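Local structure of putative type VI secretion protein (Escherichia coli, 6SKI) at residues S77-L82 with F331-F337; G40-D44 with A202-F206; K30-V35 with D183-K188; L324-E328 with R409-P413. The protein is a phospholipase effector of the type VI secretion system, loaded on the VgrG spike and probably hydrolysing membrane phospholipids of the target cell. All blocks are in the same frame, centred on the assembly; numbering follows the deposited sequence.

Contact 1. Residues S77-L82 with F331-F337; sequences SCEDFL and FLSCPEF
Two consecutive helical residues take different sides of one ring: Ser77 sits over a face of Phe337 and Cys78 at its edge. Ser77 CB lies 3.6 Å from the centroid of the Phe337 ring and only 11° off its normal, a CH-pi contact made by the methylene, while the hydroxyl turns back along the helix to bond the carbonyl of Lys73. The sulfur of Cys78 reaches the ring in its plane, with SG 3.5 Å from Phe337 CE2, a sulfur-aromatic contact. Cys78 SG also lies 3.7 Å from Pro335 CB. Cysteine suits this place because a small, polarisable sulfur can fill the angle between a ring edge and a proline.

One turn further on, Phe81 has CG anti to its backbone N (chi1 -162°), which swings the ring off the helix into the bend of 331-337. There Phe331 CZ stands over one face of Phe81, 3.8 Å from Phe81 CG and toward the rim. The two ring planes meet obliquely, at 52°. Pro335 folds back so that its CG covers the centre of one face of Phe331, and Leu82 passes alongside the same ring, with Leu82 CB 3.5 Å from Phe331 CE2. Phe406 of strand 398-409 meets Phe331 edge-to-face.

The result is a buried aromatic and proline cluster that packs helix 72-85 against the interrupted part of strand 328-341, an outermost strand, within this chain, of a three-stranded antiparallel sheet: hydrophobic helix-on-sheet packing.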
loop_
_atom_site.group_PDB
_atom_site.type_symbol
_atom_site.label_atom_id
_atom_site.label_comp_id
_atom_site.label_asym_id
_atom_site.label_seq_id
_atom_site.Cartn_x
_atom_site.Cartn_y
_atom_site.Cartn_z
ATOM N N SER A 77 -0.847 6.833 33.530
ATOM C CA SER A 77 -0.328 5.696 34.276
ATOM C C SER A 77 -0.003 4.525 33.361
ATOM O O SER A 77 0.967 3.808 33.611
ATOM C CB SER A 77 -1.326 5.266 35.350
ATOM O OG SER A 77 -1.715 6.361 36.157
ATOM N N CYS A 78 -0.786 4.325 32.300
ATOM C CA CYS A 78 -0.459 3.299 31.314
ATOM C C CYS A 78 0.854 3.617 30.613
ATOM O O CYS A 78 1.695 2.729 30.415
ATOM C CB CYS A 78 -1.582 3.178 30.286
ATOM S SG CYS A 78 -3.116 2.451 30.886
ATOM N N GLU A 79 1.039 4.880 30.226
ATOM C CA GLU A 79 2.298 5.283 29.605
ATOM C C GLU A 79 3.473 5.064 30.548
ATOM O O GLU A 79 4.523 4.557 30.135
ATOM C CB GLU A 79 2.230 6.745 29.173
ATOM C CG GLU A 79 3.516 7.250 28.553
ATOM C CD GLU A 79 3.292 8.376 27.571
ATOM O OE1 GLU A 79 2.993 8.088 26.393
ATOM O OE2 GLU A 79 3.416 9.549 27.976
ATOM N N ASP A 80 3.315 5.441 31.818
ATOM C CA ASP A 80 4.380 5.252 32.798
ATOM C C ASP A 80 4.676 3.772 33.014
ATOM O O ASP A 80 5.840 3.375 33.126
ATOM C CB ASP A 80 3.984 5.917 34.115
ATOM C CG ASP A 80 4.292 7.398 34.133
ATOM O OD1 ASP A 80 4.708 7.931 33.085
ATOM O OD2 ASP A 80 4.106 8.032 35.191
ATOM N N PHE A 81 3.628 2.949 33.075
ATOM C CA PHE A 81 3.788 1.507 33.208
ATOM C C PHE A 81 4.620 0.951 32.062
ATOM O O PHE A 81 5.606 0.236 32.279
ATOM C CB PHE A 81 2.402 0.861 33.236
ATOM C CG PHE A 81 2.372 -0.532 33.790
ATOM C CD1 PHE A 81 3.526 -1.172 34.196
ATOM C CD2 PHE A 81 1.172 -1.208 33.891
ATOM C CE1 PHE A 81 3.475 -2.450 34.700
ATOM C CE2 PHE A 81 1.120 -2.483 34.392
ATOM C CZ PHE A 81 2.271 -3.105 34.793
ATOM N N LEU A 82 4.249 1.297 30.828
ATOM C CA LEU A 82 4.981 0.787 29.676
ATOM C C LEU A 82 6.419 1.281 29.675
ATOM O O LEU A 82 7.340 0.518 29.368
ATOM C CB LEU A 82 4.277 1.185 28.382
ATOM C CG LEU A 82 4.867 0.579 27.110
ATOM C CD1 LEU A 82 4.589 -0.912 27.040
ATOM C CD2 LEU A 82 4.315 1.291 25.890
ATOM N N PHE A 331 1.714 -4.759 25.658
ATOM C CA PHE A 331 0.578 -4.969 26.542
ATOM C C PHE A 331 -0.495 -5.717 25.769
ATOM O O PHE A 331 -1.030 -5.202 24.784
ATOM C CB PHE A 331 0.033 -3.643 27.064
ATOM C CG PHE A 331 0.813 -3.074 28.207
ATOM C CD1 PHE A 331 1.202 -3.874 29.261
ATOM C CD2 PHE A 331 1.141 -1.733 28.238
ATOM C CE1 PHE A 331 1.916 -3.353 30.313
ATOM C CE2 PHE A 331 1.850 -1.208 29.293
ATOM C CZ PHE A 331 2.240 -2.018 30.329
ATOM N N LEU A 332 -0.805 -6.931 26.204
ATOM C CA LEU A 332 -1.836 -7.731 25.567
ATOM C C LEU A 332 -3.170 -7.599 26.277
ATOM O O LEU A 332 -4.155 -8.211 25.854
ATOM C CB LEU A 332 -1.405 -9.195 25.510
ATOM C CG LEU A 332 -0.255 -9.501 24.551
ATOM C CD1 LEU A 332 -0.208 -10.982 24.235
ATOM C CD2 LEU A 332 -0.387 -8.689 23.279
ATOM N N SER A 333 -3.215 -6.812 27.342
ATOM C CA SER A 333 -4.440 -6.377 27.984
ATOM C C SER A 333 -4.316 -4.888 28.245
ATOM O O SER A 333 -3.212 -4.357 28.389
ATOM C CB SER A 333 -4.687 -7.129 29.294
ATOM O OG SER A 333 -5.868 -6.681 29.930
ATOM N N CYS A 334 -5.445 -4.209 28.292
ATOM C CA CYS A 334 -5.413 -2.799 28.638
ATOM C C CYS A 334 -5.041 -2.671 30.111
ATOM O O CYS A 334 -5.731 -3.232 30.969
ATOM C CB CYS A 334 -6.759 -2.142 28.361
ATOM S SG CYS A 334 -6.924 -0.475 29.023
ATOM N N PRO A 335 -3.956 -1.972 30.442
ATOM C CA PRO A 335 -3.538 -1.888 31.843
ATOM C C PRO A 335 -4.611 -1.231 32.694
ATOM O O PRO A 335 -5.181 -0.204 32.323
ATOM C CB PRO A 335 -2.267 -1.035 31.779
ATOM C CG PRO A 335 -1.786 -1.202 30.378
ATOM C CD PRO A 335 -3.035 -1.239 29.562
ATOM N N GLU A 336 -4.888 -1.836 33.843
ATOM C CA GLU A 336 -5.952 -1.366 34.718
ATOM C C GLU A 336 -5.367 -1.010 36.074
ATOM O O GLU A 336 -4.605 -1.793 36.647
ATOM C CB GLU A 336 -7.046 -2.422 34.865
ATOM C CG GLU A 336 -8.225 -2.206 33.937
ATOM C CD GLU A 336 -9.326 -3.217 34.153
ATOM O OE1 GLU A 336 -9.041 -4.293 34.717
ATOM O OE2 GLU A 336 -10.476 -2.938 33.757
ATOM N N PHE A 337 -5.730 0.162 36.582
ATOM C CA PHE A 337 -5.184 0.692 37.821
ATOM C C PHE A 337 -6.301 0.911 38.830
ATOM O O PHE A 337 -7.424 1.273 38.468
ATOM C CB PHE A 337 -4.453 2.016 37.579
ATOM C CG PHE A 337 -3.356 1.928 36.562
ATOM C CD1 PHE A 337 -2.046 1.725 36.953
ATOM C CD2 PHE A 337 -3.633 2.047 35.214
ATOM C CE1 PHE A 337 -1.039 1.640 36.021
ATOM C CE2 PHE A 337 -2.630 1.962 34.281
ATOM C CZ PHE A 337 -1.331 1.757 34.685
#

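Contact 2. Residues G40-D44 with A202-F206; sequences GIFFD and AARHF
The ring of Phe43 presents one face to the helix, where Ala202 CB and the backbone N of Ala203 lie over it. Ala202 CB is 4.2 Å from the centroid of the Phe43 ring, a CH-pi contact over the face but off centre, and Ala203 CA approaches Phe43 CD2 at 3.7 Å. Phe206 comes in obliquely: its CB is 3.8 Å from Phe43 CE2, and the two ring planes are turned 55° from each other. The Phe206 ring is met in turn by Ile41, whose CG1 comes to 3.9 Å from Phe206 CE2, the two side chains crossing at about a right angle. Phe191 adds an edge-to-face contact to Phe206.

Alanine suits 202 and 203 because its short side chain lets the helix backbone come down on the Phe43 ring. Phe206, one turn later, has CG anti to its backbone N (chi1 -178°), which carries the ring onward along the helix direction, to the level of Ile41. Ile168 of helix 156-178 touches both Ile41 and Phe206.

Strand and helix run at 144°, roughly antiparallel, their axes 9.1 Å apart. This is the layered packing of an alpha/beta hydrolase core, in which helix 198-211 probably follows the nucleophile elbow and rests on the central parallel strands.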
loop_
_atom_site.group_PDB
_atom_site.type_symbol
_atom_site.label_atom_id
_atom_site.label_comp_id
_atom_site.label_asym_id
_atom_site.label_seq_id
_atom_site.Cartn_x
_atom_site.Cartn_y
_atom_site.Cartn_z
ATOM N N GLY A 40 3.588 -1.595 -15.015
ATOM C CA GLY A 40 3.460 -2.143 -13.684
ATOM C C GLY A 40 3.226 -1.051 -12.671
ATOM O O GLY A 40 4.110 -0.230 -12.420
ATOM N N ILE A 41 2.036 -1.029 -12.085
ATOM C CA ILE A 41 1.650 -0.004 -11.126
ATOM C C ILE A 41 1.837 -0.593 -9.741
ATOM O O ILE A 41 1.252 -1.632 -9.415
ATOM C CB ILE A 41 0.205 0.464 -11.343
ATOM C CG1 ILE A 41 -0.106 0.536 -12.834
ATOM C CG2 ILE A 41 0.004 1.825 -10.731
ATOM C CD1 ILE A 41 0.498 1.731 -13.512
ATOM N N PHE A 42 2.660 0.061 -8.930
ATOM C CA PHE A 42 3.058 -0.462 -7.630
ATOM C C PHE A 42 2.670 0.560 -6.575
ATOM O O PHE A 42 3.359 1.568 -6.398
ATOM C CB PHE A 42 4.555 -0.754 -7.599
ATOM C CG PHE A 42 4.955 -1.922 -8.446
ATOM C CD1 PHE A 42 5.453 -1.729 -9.716
ATOM C CD2 PHE A 42 4.845 -3.212 -7.967
ATOM C CE1 PHE A 42 5.816 -2.796 -10.495
ATOM C CE2 PHE A 42 5.214 -4.280 -8.745
ATOM C CZ PHE A 42 5.697 -4.071 -10.009
ATOM N N PHE A 43 1.577 0.289 -5.874
ATOM C CA PHE A 43 1.055 1.165 -4.834
ATOM C C PHE A 43 1.562 0.634 -3.505
ATOM O O PHE A 43 1.131 -0.427 -3.051
ATOM C CB PHE A 43 -0.469 1.182 -4.837
ATOM C CG PHE A 43 -1.087 1.911 -5.980
ATOM C CD1 PHE A 43 -1.264 3.277 -5.934
ATOM C CD2 PHE A 43 -1.560 1.218 -7.072
ATOM C CE1 PHE A 43 -1.861 3.938 -6.973
ATOM C CE2 PHE A 43 -2.158 1.875 -8.109
ATOM C CZ PHE A 43 -2.309 3.236 -8.061
ATOM N N ASP A 44 2.456 1.367 -2.868
ATOM C CA ASP A 44 3.017 0.868 -1.628
ATOM C C ASP A 44 2.160 1.295 -0.443
ATOM O O ASP A 44 1.303 2.173 -0.541
ATOM C CB ASP A 44 4.449 1.368 -1.458
ATOM C CG ASP A 44 5.296 0.435 -0.631
ATOM O OD1 ASP A 44 4.730 -0.468 0.018
ATOM O OD2 ASP A 44 6.530 0.600 -0.628
ATOM N N ALA A 202 -6.078 1.544 -2.955
ATOM C CA ALA A 202 -5.699 2.361 -4.099
ATOM C C ALA A 202 -5.570 1.509 -5.346
ATOM O O ALA A 202 -6.154 1.837 -6.387
ATOM C CB ALA A 202 -4.392 3.099 -3.815
ATOM N N ALA A 203 -4.893 0.362 -5.241
ATOM C CA ALA A 203 -4.765 -0.491 -6.413
ATOM C C ALA A 203 -6.136 -0.884 -6.923
ATOM O O ALA A 203 -6.439 -0.700 -8.108
ATOM C CB ALA A 203 -3.937 -1.731 -6.093
ATOM N N ARG A 204 -7.007 -1.330 -6.019
ATOM C CA ARG A 204 -8.349 -1.694 -6.438
ATOM C C ARG A 204 -9.045 -0.497 -7.058
ATOM O O ARG A 204 -9.601 -0.600 -8.159
ATOM C CB ARG A 204 -9.127 -2.244 -5.247
ATOM C CG ARG A 204 -8.553 -3.550 -4.738
ATOM C CD ARG A 204 -9.019 -3.873 -3.340
ATOM N NE ARG A 204 -10.424 -4.244 -3.289
ATOM C CZ ARG A 204 -10.924 -5.114 -2.421
ATOM N NH1 ARG A 204 -10.129 -5.698 -1.542
ATOM N NH2 ARG A 204 -12.214 -5.403 -2.435
ATOM N N HIS A 205 -8.920 0.672 -6.425
ATOM C CA HIS A 205 -9.508 1.869 -7.003
ATOM C C HIS A 205 -8.955 2.111 -8.395
ATOM O O HIS A 205 -9.719 2.307 -9.347
ATOM C CB HIS A 205 -9.256 3.073 -6.099
ATOM C CG HIS A 205 -10.054 4.284 -6.471
ATOM N ND1 HIS A 205 -9.472 5.458 -6.889
ATOM C CD2 HIS A 205 -11.390 4.495 -6.500
ATOM C CE1 HIS A 205 -10.414 6.345 -7.154
ATOM N NE2 HIS A 205 -11.587 5.787 -6.923
ATOM N N PHE A 206 -7.632 2.016 -8.546
ATOM C CA PHE A 206 -7.042 2.212 -9.862
ATOM C C PHE A 206 -7.635 1.235 -10.860
ATOM O O PHE A 206 -8.049 1.633 -11.955
ATOM C CB PHE A 206 -5.526 2.063 -9.790
ATOM C CG PHE A 206 -4.835 2.287 -11.100
ATOM C CD1 PHE A 206 -4.456 3.555 -11.489
ATOM C CD2 PHE A 206 -4.567 1.226 -11.942
ATOM C CE1 PHE A 206 -3.825 3.756 -12.694
ATOM C CE2 PHE A 206 -3.939 1.424 -13.144
ATOM C CZ PHE A 206 -3.567 2.687 -13.522
#

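Contact 3. Residues K30-V35 with D183-K188; sequences KPARGV and DFCIAK
Lys30 NZ reaches both oxygens of Asp183, bonding OD1 at 2.7 Å on the syn side, 15° out of the carboxylate plane, and OD2 more weakly at 2.9 Å. A lysine chain extended as far as CE and then bent at its last torsion (chi4 -62°) brings the ammonium round to the aspartate. The salt bridge ties the loop before strand 184-195 to the neighbouring strand.

Beyond it the backbones join as parallel strands. Cys185 N bonds Arg33 O at 2.9 Å, Val35 N bonds Cys185 O at 2.9 Å, and Ala187 N bonds Val35 O, in the pattern by which one residue bonds two neighbours across a parallel pair. Strands 22-43 and 184-195 are adjacent in the mixed sheet of the alpha/beta hydrolase-like core, and this is the outlying end of that pairing.

On one face, Val35 CG1 packs 3.7 Å from Phe184 CB, and the guanidinium of Arg33 lies over that same CB, its NH2 3.6 Å from Phe184 CD1; its NH1 bonds the carbonyl of Gln119. On the other, glycine at 34 lets the methyl of Ala187 come close, Ala187 CB lying 3.7 Å from Gly34 CA. Ala32 and Cys185 also touch a basic side chain of the neighbouring protein chain.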
loop_
_atom_site.group_PDB
_atom_site.type_symbol
_atom_site.label_atom_id
_atom_site.label_comp_id
_atom_site.label_asym_id
_atom_site.label_seq_id
_atom_site.Cartn_x
_atom_site.Cartn_y
_atom_site.Cartn_z
ATOM N N LYS A 30 6.306 1.741 -44.293
ATOM C CA LYS A 30 7.015 0.706 -43.577
ATOM C C LYS A 30 6.061 -0.065 -42.675
ATOM O O LYS A 30 5.153 0.520 -42.079
ATOM C CB LYS A 30 8.127 1.332 -42.730
ATOM C CG LYS A 30 9.180 0.374 -42.223
ATOM C CD LYS A 30 10.232 1.125 -41.419
ATOM C CE LYS A 30 11.370 0.214 -40.996
ATOM N NZ LYS A 30 10.903 -0.881 -40.104
ATOM N N PRO A 31 6.224 -1.381 -42.571
ATOM C CA PRO A 31 5.454 -2.134 -41.579
ATOM C C PRO A 31 5.871 -1.743 -40.171
ATOM O O PRO A 31 7.043 -1.469 -39.906
ATOM C CB PRO A 31 5.819 -3.589 -41.892
ATOM C CG PRO A 31 6.158 -3.553 -43.348
ATOM C CD PRO A 31 6.950 -2.285 -43.477
ATOM N N ALA A 32 4.897 -1.708 -39.269
ATOM C CA ALA A 32 5.129 -1.329 -37.884
ATOM C C ALA A 32 4.687 -2.460 -36.968
ATOM O O ALA A 32 3.569 -2.968 -37.099
ATOM C CB ALA A 32 4.389 -0.039 -37.531
ATOM N N ARG A 33 5.570 -2.853 -36.054
ATOM C CA ARG A 33 5.223 -3.830 -35.034
ATOM C C ARG A 33 4.055 -3.326 -34.205
ATOM O O ARG A 33 3.834 -2.123 -34.077
ATOM C CB ARG A 33 6.405 -4.069 -34.101
ATOM C CG ARG A 33 7.318 -5.213 -34.445
ATOM C CD ARG A 33 8.451 -5.224 -33.441
ATOM N NE ARG A 33 9.240 -4.002 -33.533
ATOM C CZ ARG A 33 10.099 -3.589 -32.608
ATOM N NH1 ARG A 33 10.282 -4.297 -31.506
ATOM N NH2 ARG A 33 10.774 -2.464 -32.786
ATOM N N GLY A 34 3.299 -4.256 -33.636
ATOM C CA GLY A 34 2.357 -3.948 -32.578
ATOM C C GLY A 34 2.863 -4.544 -31.273
ATOM O O GLY A 34 2.879 -5.764 -31.107
ATOM N N VAL A 35 3.279 -3.669 -30.362
ATOM C CA VAL A 35 3.872 -4.097 -29.100
ATOM C C VAL A 35 2.850 -3.937 -27.982
ATOM O O VAL A 35 2.185 -2.901 -27.874
ATOM C CB VAL A 35 5.178 -3.337 -28.802
ATOM C CG1 VAL A 35 6.050 -3.311 -30.040
ATOM C CG2 VAL A 35 4.920 -1.926 -28.321
ATOM N N ASP A 183 10.039 2.370 -34.301
ATOM C CA ASP A 183 9.724 1.502 -35.425
ATOM C C ASP A 183 8.474 0.679 -35.140
ATOM O O ASP A 183 8.176 -0.271 -35.868
ATOM C CB ASP A 183 10.922 0.593 -35.718
ATOM C CG ASP A 183 10.833 -0.095 -37.067
ATOM O OD1 ASP A 183 9.871 0.153 -37.821
ATOM O OD2 ASP A 183 11.741 -0.896 -37.374
ATOM N N PHE A 184 7.742 1.022 -34.086
ATOM C CA PHE A 184 6.639 0.210 -33.607
ATOM C C PHE A 184 5.492 1.111 -33.185
ATOM O O PHE A 184 5.670 2.304 -32.929
ATOM C CB PHE A 184 7.071 -0.672 -32.432
ATOM C CG PHE A 184 7.671 0.099 -31.290
ATOM C CD1 PHE A 184 9.030 0.331 -31.239
ATOM C CD2 PHE A 184 6.877 0.584 -30.267
ATOM C CE1 PHE A 184 9.581 1.039 -30.198
ATOM C CE2 PHE A 184 7.425 1.291 -29.223
ATOM C CZ PHE A 184 8.779 1.518 -29.188
ATOM N N CYS A 185 4.308 0.520 -33.119
ATOM C CA CYS A 185 3.142 1.127 -32.508
ATOM C C CYS A 185 2.760 0.318 -31.278
ATOM O O CYS A 185 2.838 -0.916 -31.286
ATOM C CB CYS A 185 1.973 1.174 -33.491
ATOM S SG CYS A 185 0.481 1.916 -32.823
ATOM N N ILE A 186 2.358 1.012 -30.220
ATOM C CA ILE A 186 1.880 0.341 -29.018
ATOM C C ILE A 186 0.459 -0.132 -29.296
ATOM O O ILE A 186 -0.476 0.667 -29.352
ATOM C CB ILE A 186 1.942 1.260 -27.795
ATOM C CG1 ILE A 186 3.389 1.672 -27.537
ATOM C CG2 ILE A 186 1.368 0.563 -26.579
ATOM C CD1 ILE A 186 3.549 2.729 -26.486
ATOM N N ALA A 187 0.298 -1.438 -29.471
ATOM C CA ALA A 187 -0.978 -2.011 -29.862
ATOM C C ALA A 187 -1.903 -2.244 -28.685
ATOM O O ALA A 187 -3.093 -2.501 -28.889
ATOM C CB ALA A 187 -0.756 -3.335 -30.595
ATOM N N LYS A 188 -1.382 -2.169 -27.465
ATOM C CA LYS A 188 -2.182 -2.386 -26.272
ATOM C C LYS A 188 -1.441 -1.798 -25.086
ATOM O O LYS A 188 -0.216 -1.889 -25.008
ATOM C CB LYS A 188 -2.447 -3.876 -26.048
ATOM C CG LYS A 188 -3.639 -4.173 -25.171
ATOM C CD LYS A 188 -3.848 -5.666 -25.045
ATOM C CE LYS A 188 -4.793 -5.995 -23.909
ATOM N NZ LYS A 188 -5.366 -7.359 -24.055
#

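Contact 4. Residues L324-E328 with R409-P413; sequences LQENE and RMAVP
Asn327 lays its carboxamide across the thioether of Met410, with Asn327 CG 3.5 Å from Met410 SD. The methionine folds back to make this contact, bent at both chi2 and chi3, and its flexible chain suits a surface position where it can drape over a polar group. The two ends of the amide are then put to different uses. Asn327 OD1 accepts the backbone N of Ala411 at 2.9 Å, nearly straight, while Asn327 ND2 donates to Gln325 OE1 at 3.0 Å; together these bonds set which way round the amide lies. Gln325 in turn rests its own amide against the methyl of Ala411, a residue in the left-handed backbone region (phi and psi both 60°).

The backbones add a short antiparallel pairing. Val412 N bonds Glu326 O at 3.2 Å, and Glu328 and Arg409 form a hydrogen-bonded pair, each N donating to the other's O at 2.9 Å. On one face of this pair Glu328 and Arg409 lie side by side. Glu328 OE1 faces Arg409 NH2 at the guanidinium edge in a salt bridge modelled too close for its length to be trusted. Val412 CG1 covers the guanidinium centre, Arg409 NH2 also bonds the carbonyl of Thr486, and Glu328 OE2 takes a weak bond from Cys488 N. Opposite charges side by side in this buried place, where strand 328-341 begins and strand 398-409 ends, would be expected to favour the ionised carboxylate.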
loop_
_atom_site.group_PDB
_atom_site.type_symbol
_atom_site.label_atom_id
_atom_site.label_comp_id
_atom_site.label_asym_id
_atom_site.label_seq_id
_atom_site.Cartn_x
_atom_site.Cartn_y
_atom_site.Cartn_z
ATOM N N LEU A 324 17.248 -1.253 14.000
ATOM C CA LEU A 324 15.808 -1.078 14.118
ATOM C C LEU A 324 15.105 -2.421 14.272
ATOM O O LEU A 324 13.960 -2.587 13.849
ATOM C CB LEU A 324 15.262 -0.326 12.908
ATOM C CG LEU A 324 15.453 1.189 12.891
ATOM C CD1 LEU A 324 14.779 1.793 11.677
ATOM C CD2 LEU A 324 14.906 1.807 14.164
ATOM N N GLN A 325 15.797 -3.382 14.878
ATOM C CA GLN A 325 15.277 -4.730 15.049
ATOM C C GLN A 325 13.933 -4.705 15.764
ATOM O O GLN A 325 13.695 -3.895 16.664
ATOM C CB GLN A 325 16.278 -5.566 15.841
ATOM C CG GLN A 325 15.772 -6.905 16.313
ATOM C CD GLN A 325 16.701 -7.530 17.328
ATOM O OE1 GLN A 325 16.845 -7.033 18.444
ATOM N NE2 GLN A 325 17.367 -8.605 16.933
ATOM N N GLU A 326 13.048 -5.609 15.356
ATOM C CA GLU A 326 11.710 -5.694 15.924
ATOM C C GLU A 326 11.764 -6.512 17.206
ATOM O O GLU A 326 11.893 -7.738 17.166
ATOM C CB GLU A 326 10.731 -6.298 14.924
ATOM C CG GLU A 326 10.810 -5.670 13.554
ATOM C CD GLU A 326 9.954 -4.430 13.453
ATOM O OE1 GLU A 326 9.291 -4.084 14.451
ATOM O OE2 GLU A 326 9.933 -3.802 12.379
ATOM N N ASN A 327 11.667 -5.825 18.338
ATOM C CA ASN A 327 11.546 -6.449 19.645
ATOM C C ASN A 327 10.165 -6.123 20.186
ATOM O O ASN A 327 9.784 -4.951 20.252
ATOM C CB ASN A 327 12.622 -5.948 20.604
ATOM C CG ASN A 327 14.000 -6.423 20.227
ATOM O OD1 ASN A 327 14.194 -7.586 19.888
ATOM N ND2 ASN A 327 14.967 -5.521 20.276
ATOM N N GLU A 328 9.425 -7.151 20.570
ATOM C CA GLU A 328 8.041 -7.005 20.995
ATOM C C GLU A 328 7.979 -6.992 22.514
ATOM O O GLU A 328 8.223 -8.015 23.159
ATOM C CB GLU A 328 7.179 -8.133 20.432
ATOM C CG GLU A 328 6.988 -8.064 18.932
ATOM C CD GLU A 328 6.014 -9.102 18.424
ATOM O OE1 GLU A 328 5.982 -10.213 18.987
ATOM O OE2 GLU A 328 5.278 -8.806 17.461
ATOM N N ARG A 409 8.970 -10.779 23.453
ATOM C CA ARG A 409 9.646 -11.596 22.460
ATOM C C ARG A 409 10.751 -10.758 21.847
ATOM O O ARG A 409 10.565 -9.565 21.604
ATOM C CB ARG A 409 8.684 -12.091 21.377
ATOM C CG ARG A 409 9.309 -13.090 20.430
ATOM C CD ARG A 409 8.265 -13.795 19.595
ATOM N NE ARG A 409 7.266 -12.870 19.084
ATOM C CZ ARG A 409 6.547 -13.086 17.990
ATOM N NH1 ARG A 409 6.719 -14.199 17.294
ATOM N NH2 ARG A 409 5.659 -12.189 17.593
ATOM N N MET A 410 11.904 -11.367 21.612
ATOM C CA MET A 410 13.075 -10.635 21.163
ATOM C C MET A 410 13.553 -11.178 19.826
ATOM O O MET A 410 13.541 -12.391 19.599
ATOM C CB MET A 410 14.200 -10.717 22.194
ATOM C CG MET A 410 14.020 -9.784 23.380
ATOM S SD MET A 410 14.786 -8.175 23.135
ATOM C CE MET A 410 16.304 -8.656 22.324
ATOM N N ALA A 411 13.970 -10.267 18.947
ATOM C CA ALA A 411 14.563 -10.603 17.655
ATOM C C ALA A 411 13.596 -11.417 16.795
ATOM O O ALA A 411 13.872 -12.553 16.405
ATOM C CB ALA A 411 15.890 -11.345 17.842
ATOM N N VAL A 412 12.449 -10.813 16.504
ATOM C CA VAL A 412 11.453 -11.446 15.644
ATOM C C VAL A 412 11.934 -11.371 14.200
ATOM O O VAL A 412 12.075 -10.270 13.649
ATOM C CB VAL A 412 10.074 -10.793 15.809
ATOM C CG1 VAL A 412 8.997 -11.689 15.230
ATOM C CG2 VAL A 412 9.795 -10.508 17.273
ATOM N N PRO A 413 12.200 -12.504 13.555
ATOM C CA PRO A 413 12.659 -12.477 12.164
ATOM C C PRO A 413 11.560 -12.044 11.203
ATOM O O PRO A 413 10.375 -12.303 11.418
ATOM C CB PRO A 413 13.089 -13.925 11.918
ATOM C CG PRO A 413 12.200 -14.695 12.831
ATOM C CD PRO A 413 12.164 -13.878 14.079
#

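Overall arrangement
Contacts 2 and 3 belong to one sheet. They share strand 22-43, contact 3 pairing its middle with the start of strand 184-195 and contact 2 covering its C-terminal end with helix 198-211; their centres are about 27 Å apart. That helix follows Ser197, which may form a Ser-His-Asp triad with His310 and Asp245, as in alpha/beta hydrolases, so contact 2 packs the helix that follows the probable nucleophile. Contacts 1 and 4 adjoin in sequence, their centres about 21 Å apart: contact 4 sits where strand 328-341 begins and contact 1 at its interruption. Contacts 1 and 3 stand furthest apart, about 65 Å between centres, on opposite sides of the chain's centre.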